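PDB 3VV1: protein LEC-6 from Caenorhabditis elegans, which binds galactose-containing glycans as a galectin, with a preference for fucose-containing saccharides such as galactose linked 1,4 to fucose. Local coordinates for residues 39-53 and 147-160. Sequence-based numbering, arbitrary orientation.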
ATOM      1  N   VAL A  39       4.984  -2.735   6.384  1.00 11.87           N
ATOM      2  CA  VAL A  39       5.572  -2.865   5.038  1.00 12.41           C
ATOM      3  C   VAL A  39       5.993  -4.313   4.877  1.00 13.75           C
ATOM      4  O   VAL A  39       6.382  -4.965   5.859  1.00 14.27           O
ATOM      5  CB  VAL A  39       6.758  -1.879   4.859  1.00 11.89           C
ATOM      6  CG1 VAL A  39       7.906  -2.197   5.832  1.00 12.54           C
ATOM      7  CG2 VAL A  39       7.270  -1.867   3.385  1.00 14.72           C
ATOM      8  N   GLN A  40       5.935  -4.824   3.648  1.00 15.32           N
ATOM      9  CA  GLN A  40       6.299  -6.230   3.405  1.00 16.74           C
ATOM     10  C   GLN A  40       7.778  -6.337   3.004  1.00 15.39           C
ATOM     11  O   GLN A  40       8.132  -6.423   1.813  1.00 16.90           O
ATOM     12  CB  GLN A  40       5.348  -6.833   2.348  1.00 20.01           C
ATOM     13  CG  GLN A  40       5.491  -8.315   2.026  1.00 22.63           C
ATOM     14  CD  GLN A  40       4.533  -8.656   0.851  1.00 26.90           C
ATOM     15  OE1 GLN A  40       4.782  -8.262  -0.312  1.00 36.81           O
ATOM     16  NE2 GLN A  40       3.406  -9.360   1.152  1.00 36.45           N
ATOM     17  N   GLY A  41       8.635  -6.269   4.017  1.00 12.44           N
ATOM     18  CA  GLY A  41      10.071  -6.363   3.839  1.00 12.94           C
ATOM     19  C   GLY A  41      10.643  -5.018   3.350  1.00 12.51           C
ATOM     20  O   GLY A  41       9.920  -4.077   2.908  1.00 12.96           O
ATOM     21  N   PHE A  42      11.969  -4.917   3.402  1.00 12.69           N
ATOM     22  CA  PHE A  42      12.590  -3.702   2.874  1.00 11.73           C
ATOM     23  C   PHE A  42      13.954  -4.091   2.287  1.00 11.79           C
ATOM     24  O   PHE A  42      15.025  -3.787   2.832  1.00 12.82           O
ATOM     25  CB  PHE A  42      12.715  -2.633   3.972  1.00 11.96           C
ATOM     26  CG  PHE A  42      13.049  -1.278   3.396  1.00 10.15           C
ATOM     27  CD1 PHE A  42      12.047  -0.579   2.700  1.00 12.15           C
ATOM     28  CD2 PHE A  42      14.332  -0.731   3.495  1.00 10.86           C
ATOM     29  CE1 PHE A  42      12.304   0.649   2.080  1.00 12.00           C
ATOM     30  CE2 PHE A  42      14.605   0.524   2.891  1.00 10.67           C
ATOM     31  CZ  PHE A  42      13.591   1.182   2.176  1.00 11.05           C
ATOM     32  N   SER A  43      13.921  -4.806   1.164  1.00 12.37           N
ATOM     33  CA  SER A  43      15.167  -5.316   0.590  1.00 12.87           C
ATOM     34  C   SER A  43      14.973  -5.362  -0.933  1.00 14.16           C
ATOM     35  O   SER A  43      13.924  -4.898  -1.467  1.00 14.28           O
ATOM     36  CB  SER A  43      15.489  -6.712   1.157  1.00 14.73           C
ATOM     37  OG  SER A  43      14.481  -7.643   0.704  1.00 18.51           O
ATOM     38  N   ASN A  44      15.949  -5.945  -1.632  1.00 14.73           N
ATOM     39  CA  ASN A  44      15.809  -6.144  -3.109  1.00 16.72           C
ATOM     40  C   ASN A  44      15.394  -4.893  -3.859  1.00 15.48           C
ATOM     41  O   ASN A  44      14.575  -4.901  -4.781  1.00 18.69           O
ATOM     42  CB  ASN A  44      14.826  -7.270  -3.413  1.00 18.62           C
ATOM     43  CG  ASN A  44      15.440  -8.621  -3.200  1.00 22.73           C
ATOM     44  OD1 ASN A  44      16.545  -8.959  -3.706  1.00 29.18           O
ATOM     45  ND2 ASN A  44      14.745  -9.420  -2.492  1.00 27.23           N
ATOM     46  N   GLY A  45      15.973  -3.782  -3.447  1.00 14.24           N
ATOM     47  CA  GLY A  45      15.801  -2.519  -4.114  1.00 15.14           C
ATOM     48  C   GLY A  45      14.662  -1.676  -3.605  1.00 14.21           C
ATOM     49  O   GLY A  45      14.386  -0.615  -4.201  1.00 15.69           O
ATOM     50  N   ALA A  46      14.044  -2.090  -2.502  1.00 12.56           N
ATOM     51  CA  ALA A  46      12.954  -1.259  -1.901  1.00 12.41           C
ATOM     52  C   ALA A  46      13.443   0.169  -1.637  1.00 11.57           C
ATOM     53  O   ALA A  46      14.622   0.360  -1.194  1.00 10.19           O
ATOM     54  CB  ALA A  46      12.502  -1.907  -0.577  1.00 12.93           C
ATOM     55  N   ARG A  47      12.560   1.159  -1.828  1.00 10.75           N
ATOM     56  CA  ARG A  47      12.882   2.540  -1.597  1.00 10.19           C
ATOM     57  C   ARG A  47      11.799   3.145  -0.715  1.00 10.53           C
ATOM     58  O   ARG A  47      10.633   3.083  -1.091  1.00 15.80           O
ATOM     59  CB  ARG A  47      12.979   3.327  -2.922  1.00 12.96           C
ATOM     60  CG  ARG A  47      13.213   4.822  -2.743  1.00 18.25           C
ATOM     61  CD  ARG A  47      13.324   5.566  -4.070  1.00 19.98           C
ATOM     62  NE  ARG A  47      14.405   5.043  -4.887  1.00 21.06           N
ATOM     63  CZ  ARG A  47      15.585   5.650  -4.995  1.00 20.92           C
ATOM     64  NH1 ARG A  47      15.811   6.830  -4.347  1.00 25.82           N
ATOM     65  NH2 ARG A  47      16.508   5.073  -5.724  1.00 22.92           N
ATOM     66  N   LEU A  48      12.196   3.863   0.331  1.00  9.90           N
ATOM     67  CA  LEU A  48      11.281   4.618   1.152  1.00 10.18           C
ATOM     68  C   LEU A  48      11.629   6.106   0.938  1.00  9.18           C
ATOM     69  O   LEU A  48      12.785   6.484   1.149  1.00 10.51           O
ATOM     70  CB  LEU A  48      11.540   4.268   2.643  1.00 11.02           C
ATOM     71  CG  LEU A  48      10.843   5.227   3.658  1.00  9.88           C
ATOM     72  CD1 LEU A  48       9.305   5.133   3.541  1.00 12.81           C
ATOM     73  CD2 LEU A  48      11.318   4.817   5.087  1.00 11.14           C
ATOM     74  N   ARG A  49      10.655   6.917   0.521  1.00  8.88           N
ATOM     75  CA  ARG A  49      10.844   8.337   0.302  1.00 10.02           C
ATOM     76  C   ARG A  49       9.954   9.077   1.284  1.00 10.10           C
ATOM     77  O   ARG A  49       8.706   8.856   1.292  1.00 11.64           O
ATOM     78  CB  ARG A  49      10.491   8.739  -1.124  1.00 13.88           C
ATOM     79  CG  ARG A  49      10.641  10.252  -1.319  1.00 19.20           C
ATOM     80  CD  ARG A  49      10.743  10.689  -2.805  1.00 28.13           C
ATOM     81  NE  ARG A  49       9.726  10.004  -3.582  1.00 43.23           N
ATOM     82  CZ  ARG A  49       8.418  10.280  -3.502  1.00 34.82           C
ATOM     83  NH1 ARG A  49       8.009  11.255  -2.691  1.00 42.89           N
ATOM     84  NH2 ARG A  49       7.538   9.581  -4.203  1.00 34.13           N
ATOM     85  N   LEU A  50      10.564   9.983   2.068  1.00  9.67           N
ATOM     86  CA  LEU A  50       9.831  10.785   3.046  1.00  9.44           C
ATOM     87  C   LEU A  50      10.021  12.230   2.719  1.00 11.54           C
ATOM     88  O   LEU A  50      11.155  12.624   2.380  1.00 12.04           O
ATOM     89  CB  LEU A  50      10.444  10.518   4.419  1.00 10.16           C
ATOM     90  CG  LEU A  50      10.325   9.081   4.905  1.00  9.69           C
ATOM     91  CD1 LEU A  50      11.153   8.966   6.182  1.00 14.12           C
ATOM     92  CD2 LEU A  50       8.877   8.715   5.187  1.00 13.03           C
ATOM     93  N   VAL A  51       8.958  13.030   2.807  1.00  9.70           N
ATOM     94  CA  VAL A  51       9.197  14.499   2.744  1.00  8.67           C
ATOM     95  C   VAL A  51       8.905  14.935   4.166  1.00  9.84           C
ATOM     96  O   VAL A  51       7.800  14.645   4.689  1.00 10.15           O
ATOM     97  CB  VAL A  51       8.248  15.175   1.749  1.00  9.47           C
ATOM     98  CG1 VAL A  51       8.419  16.722   1.840  1.00 10.36           C
ATOM     99  CG2 VAL A  51       8.599  14.691   0.328  1.00 11.60           C
ATOM    100  N   LEU A  52       9.889  15.559   4.779  1.00  9.58           N
ATOM    101  CA  LEU A  52       9.868  15.810   6.234  1.00 11.00           C
ATOM    102  C   LEU A  52      10.246  17.232   6.570  1.00 10.73           C
ATOM    103  O   LEU A  52      10.937  17.911   5.822  1.00 10.79           O
ATOM    104  CB  LEU A  52      10.920  14.904   6.943  1.00 15.16           C
ATOM    105  CG  LEU A  52      11.036  13.442   6.753  1.00 15.20           C
ATOM    106  CD1 LEU A  52      12.288  12.926   7.407  1.00 13.76           C
ATOM    107  CD2 LEU A  52       9.758  12.852   7.404  1.00 18.23           C
ATOM    108  N   LEU A  53       9.742  17.704   7.707  1.00 10.84           N
ATOM    109  CA  LEU A  53      10.109  19.016   8.244  1.00 12.17           C
ATOM    110  C   LEU A  53      10.509  18.790   9.716  1.00 12.73           C
ATOM    111  O   LEU A  53       9.637  18.543  10.542  1.00 13.66           O
ATOM    112  CB  LEU A  53       8.873  19.961   8.164  1.00 16.37           C
ATOM    113  CG  LEU A  53       8.936  21.315   8.866  1.00 19.27           C
ATOM    114  CD1 LEU A  53       9.716  22.292   8.056  1.00 20.68           C
ATOM    115  CD2 LEU A  53       7.526  21.935   8.999  1.00 25.00           C
ATOM    116  N   ILE A 147       8.321   6.372  12.601  1.00 11.76           N
ATOM    117  CA  ILE A 147       8.894   7.718  12.532  1.00 11.67           C
ATOM    118  C   ILE A 147       8.446   8.413  13.823  1.00 12.78           C
ATOM    119  O   ILE A 147       7.239   8.485  14.129  1.00 14.74           O
ATOM    120  CB  ILE A 147       8.385   8.490  11.295  1.00 11.38           C
ATOM    121  CG1 ILE A 147       8.739   7.675  10.017  1.00 14.08           C
ATOM    122  CG2 ILE A 147       9.095   9.894  11.281  1.00 13.98           C
ATOM    123  CD1 ILE A 147       8.119   8.248   8.764  1.00 16.90           C
ATOM    124  N   GLU A 148       9.420   8.887  14.604  1.00 12.64           N
ATOM    125  CA  GLU A 148       9.086   9.510  15.904  1.00 13.41           C
ATOM    126  C   GLU A 148       9.926  10.738  16.153  1.00 12.17           C
ATOM    127  O   GLU A 148      11.024  10.902  15.581  1.00 11.91           O
ATOM    128  CB  GLU A 148       9.361   8.535  17.068  1.00 18.00           C
ATOM    129  CG  GLU A 148       8.575   7.241  16.936  1.00 20.09           C
ATOM    130  CD  GLU A 148       8.525   6.399  18.206  1.00 28.03           C
ATOM    131  OE1 GLU A 148       9.426   6.447  19.051  1.00 37.43           O
ATOM    132  OE2 GLU A 148       7.557   5.625  18.343  1.00 38.98           O
ATOM    133  N   GLY A 149       9.433  11.559  17.067  1.00 12.55           N
ATOM    134  CA  GLY A 149      10.264  12.664  17.603  1.00 13.59           C
ATOM    135  C   GLY A 149       9.903  13.996  16.977  1.00 14.15           C
ATOM    136  O   GLY A 149       8.751  14.205  16.526  1.00 14.03           O
ATOM    137  N   GLY A 150      10.872  14.907  16.952  1.00 13.56           N
ATOM    138  CA  GLY A 150      10.572  16.295  16.513  1.00 13.38           C
ATOM    139  C   GLY A 150      10.614  16.427  15.016  1.00 13.25           C
ATOM    140  O   GLY A 150      11.579  16.960  14.420  1.00 13.11           O
ATOM    141  N   VAL A 151       9.576  15.911  14.390  1.00 12.28           N
ATOM    142  CA  VAL A 151       9.531  15.885  12.915  1.00 11.75           C
ATOM    143  C   VAL A 151       8.086  15.848  12.469  1.00 12.46           C
ATOM    144  O   VAL A 151       7.269  15.173  13.081  1.00 13.97           O
ATOM    145  CB  VAL A 151      10.347  14.738  12.327  1.00 11.85           C
ATOM    146  CG1 VAL A 151       9.738  13.364  12.694  1.00 12.88           C
ATOM    147  CG2 VAL A 151      10.514  14.971  10.795  1.00 12.55           C
ATOM    148  N   HIS A 152       7.795  16.606  11.399  1.00 12.28           N
ATOM    149  CA  HIS A 152       6.507  16.531  10.747  1.00 12.21           C
ATOM    150  C   HIS A 152       6.700  15.761   9.463  1.00 11.89           C
ATOM    151  O   HIS A 152       7.606  16.079   8.676  1.00 11.03           O
ATOM    152  CB  HIS A 152       6.090  17.964  10.435  1.00 12.91           C
ATOM    153  CG  HIS A 152       4.950  18.008   9.450  1.00 15.43           C
ATOM    154  ND1 HIS A 152       3.713  17.554   9.777  1.00 17.89           N
ATOM    155  CD2 HIS A 152       4.933  18.264   8.077  1.00 13.54           C
ATOM    156  CE1 HIS A 152       2.931  17.599   8.663  1.00 19.43           C
ATOM    157  NE2 HIS A 152       3.672  18.083   7.656  1.00 17.80           N
ATOM    158  N   VAL A 153       5.847  14.756   9.234  1.00 11.17           N
ATOM    159  CA  VAL A 153       5.949  13.987   7.979  1.00 10.42           C
ATOM    160  C   VAL A 153       4.880  14.535   7.020  1.00  9.96           C
ATOM    161  O   VAL A 153       3.661  14.346   7.219  1.00 12.63           O
ATOM    162  CB  VAL A 153       5.736  12.458   8.239  1.00 10.68           C
ATOM    163  CG1 VAL A 153       5.831  11.704   6.926  1.00 12.30           C
ATOM    164  CG2 VAL A 153       6.829  11.942   9.189  1.00 12.83           C
ATOM    165  N   HIS A 154       5.338  15.152   5.927  1.00  9.49           N
ATOM    166  CA  HIS A 154       4.411  15.577   4.893  1.00 10.11           C
ATOM    167  C   HIS A 154       3.972  14.379   4.035  1.00 10.09           C
ATOM    168  O   HIS A 154       2.777  14.282   3.679  1.00 10.78           O
ATOM    169  CB  HIS A 154       5.081  16.622   3.981  1.00 10.10           C
ATOM    170  CG  HIS A 154       4.293  16.857   2.735  1.00 10.14           C
ATOM    171  ND1 HIS A 154       3.090  17.500   2.723  1.00 11.13           N
ATOM    172  CD2 HIS A 154       4.532  16.457   1.435  1.00 10.72           C
ATOM    173  CE1 HIS A 154       2.589  17.505   1.452  1.00 11.73           C
ATOM    174  NE2 HIS A 154       3.455  16.862   0.670  1.00 10.20           N
ATOM    175  N   SER A 155       4.911  13.505   3.643  1.00 10.04           N
ATOM    176  CA  SER A 155       4.503  12.338   2.781  1.00  9.28           C
ATOM    177  C   SER A 155       5.427  11.197   3.002  1.00  9.42           C
ATOM    178  O   SER A 155       6.591  11.392   3.402  1.00  8.97           O
ATOM    179  CB  SER A 155       4.461  12.732   1.279  1.00 10.12           C
ATOM    180  OG  SER A 155       5.740  13.138   0.792  1.00 10.25           O
ATOM    181  N   ALA A 156       4.910   9.982   2.801  1.00  9.71           N
ATOM    182  CA  ALA A 156       5.724   8.771   2.918  1.00  8.58           C
ATOM    183  C   ALA A 156       5.329   7.800   1.793  1.00  9.77           C
ATOM    184  O   ALA A 156       4.103   7.589   1.591  1.00 11.93           O
ATOM    185  CB  ALA A 156       5.505   8.138   4.286  1.00 10.14           C
ATOM    186  N   HIS A 157       6.346   7.239   1.089  1.00  9.83           N
ATOM    187  CA  HIS A 157       6.113   6.411  -0.081  1.00 11.00           C
ATOM    188  C   HIS A 157       7.044   5.270  -0.069  1.00 10.32           C
ATOM    189  O   HIS A 157       8.227   5.465   0.224  1.00 11.36           O
ATOM    190  CB  HIS A 157       6.357   7.243  -1.342  1.00 12.18           C
ATOM    191  CG  HIS A 157       6.418   6.434  -2.627  1.00 16.20           C
ATOM    192  ND1 HIS A 157       7.433   6.351  -3.539  1.00 18.44           N
ATOM    193  CD2 HIS A 157       5.411   5.610  -3.103  1.00 17.69           C
ATOM    194  CE1 HIS A 157       7.040   5.542  -4.538  1.00 16.82           C
ATOM    195  NE2 HIS A 157       5.815   5.055  -4.269  1.00 21.48           N
ATOM    196  N   VAL A 158       6.573   4.079  -0.494  1.00 10.56           N
ATOM    197  CA  VAL A 158       7.444   2.912  -0.634  1.00 11.28           C
ATOM    198  C   VAL A 158       7.287   2.396  -2.057  1.00 13.16           C
ATOM    199  O   VAL A 158       6.150   2.247  -2.582  1.00 13.95           O
ATOM    200  CB  VAL A 158       7.114   1.785   0.386  1.00 11.90           C
ATOM    201  CG1 VAL A 158       7.712   0.423  -0.025  1.00 14.45           C
ATOM    202  CG2 VAL A 158       7.639   2.186   1.751  1.00 12.58           C
ATOM    203  N   SER A 159       8.411   2.112  -2.705  1.00 13.64           N
ATOM    204  CA  SER A 159       8.317   1.334  -3.945  1.00 17.18           C
ATOM    205  C   SER A 159       9.212   0.160  -3.761  1.00 17.95           C
ATOM    206  O   SER A 159      10.319   0.292  -3.287  1.00 20.38           O
ATOM    207  CB  SER A 159       8.718   2.186  -5.131  1.00 20.50           C
ATOM    208  OG  SER A 159      10.042   2.590  -4.949  1.00 23.33           O
ATOM    209  N   HIS A 160       8.738  -1.001  -4.144  1.00 19.44           N
ATOM    210  CA  HIS A 160       9.526  -2.180  -4.068  1.00 19.79           C
ATOM    211  C   HIS A 160      10.204  -2.406  -5.374  1.00 25.66           C
ATOM    212  O   HIS A 160      11.180  -3.119  -5.308  1.00 31.99           O
ATOM    213  CB  HIS A 160       8.653  -3.364  -3.684  1.00 23.22           C
ATOM    214  CG  HIS A 160       8.251  -3.354  -2.215  1.00 21.34           C
ATOM    215  ND1 HIS A 160       9.133  -3.629  -1.207  1.00 23.41           N
ATOM    216  CD2 HIS A 160       7.028  -3.054  -1.603  1.00 22.22           C
ATOM    217  CE1 HIS A 160       8.473  -3.463   0.016  1.00 19.66           C
ATOM    218  NE2 HIS A 160       7.190  -3.143  -0.264  1.00 22.19           N
TER
HETATM  219  O   HOH W   1       4.921  -3.647   1.234  1.00 17.59           O
HETATM  220  O   HOH W   2      11.099  -5.346   0.128  1.00 21.73           O
HETATM  221  O   HOH W   3      11.606  -4.836  -3.036  1.00 27.59           O
HETATM  222  O   HOH W   4      13.457  -3.015  -6.739  1.00 25.99           O
HETATM  223  O   HOH W   5      12.217   0.466  -5.612  1.00 24.54           O
HETATM  224  O   HOH W   6       6.838  10.788  -0.118  1.00 14.61           O
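Leu50 and Ala156 form a non-hydrogen-bonded pair where strand 46-53 runs antiparallel to the C-terminal strand 151-159, two neighbouring strands in one sheet of the galectin beta-sandwich. Backbone bonds join Arg47 to Ser159 and Arg49 to His157, one in each direction. Beyond them the register slips by one residue at a classic beta bulge, where Val51 O accepts from both His154 N (2.8 Å) and Ser155 N (3.3 Å). Leu48, Leu50, Leu52, Val153, Ala156 and Val158 line the sheet face that looks into the sandwich, and aliphatic side chains suit this buried interior. Leu50 can be followed outward. Its CB lies 4.1 Å from Ser155 O; CG, set opposite the carbonyl carbon (chi1 -63°), carries the two methyls inward. CD2 rests 3.5 Å from Ala156 CB, against the short side chain of Ala156, and then meets Ile147 CD1 tip to tip at 3.7 Å; CD1 also approaches Ile147 CD1. Because Ile147 belongs to strand 144-149 of the other sheet, this meeting spans the core, and Ile63 also touches Leu50. On the reverse face polar and charged residues predominate. The bent chain of Arg49 brings NH2 to 3.3 Å from His157 ND1, with guanidinium and imidazole planes 33° apart, while Arg47 makes a salt bridge with Glu113 on the adjacent strand. At the chain terminus the His160 ring turns back toward the 39-45 loop: Gly41 O lies in the ring plane at its edge, 3.3 Å from CE1, and Val158 CG1 sits over one face. A histidine suits this place because ND1 makes a weak bond to a water that also accepts from Ser43 N, while His160 NE2 is 2.8 Å from, and hydrogen-bonded to, a second water that accepts from Gln40 N.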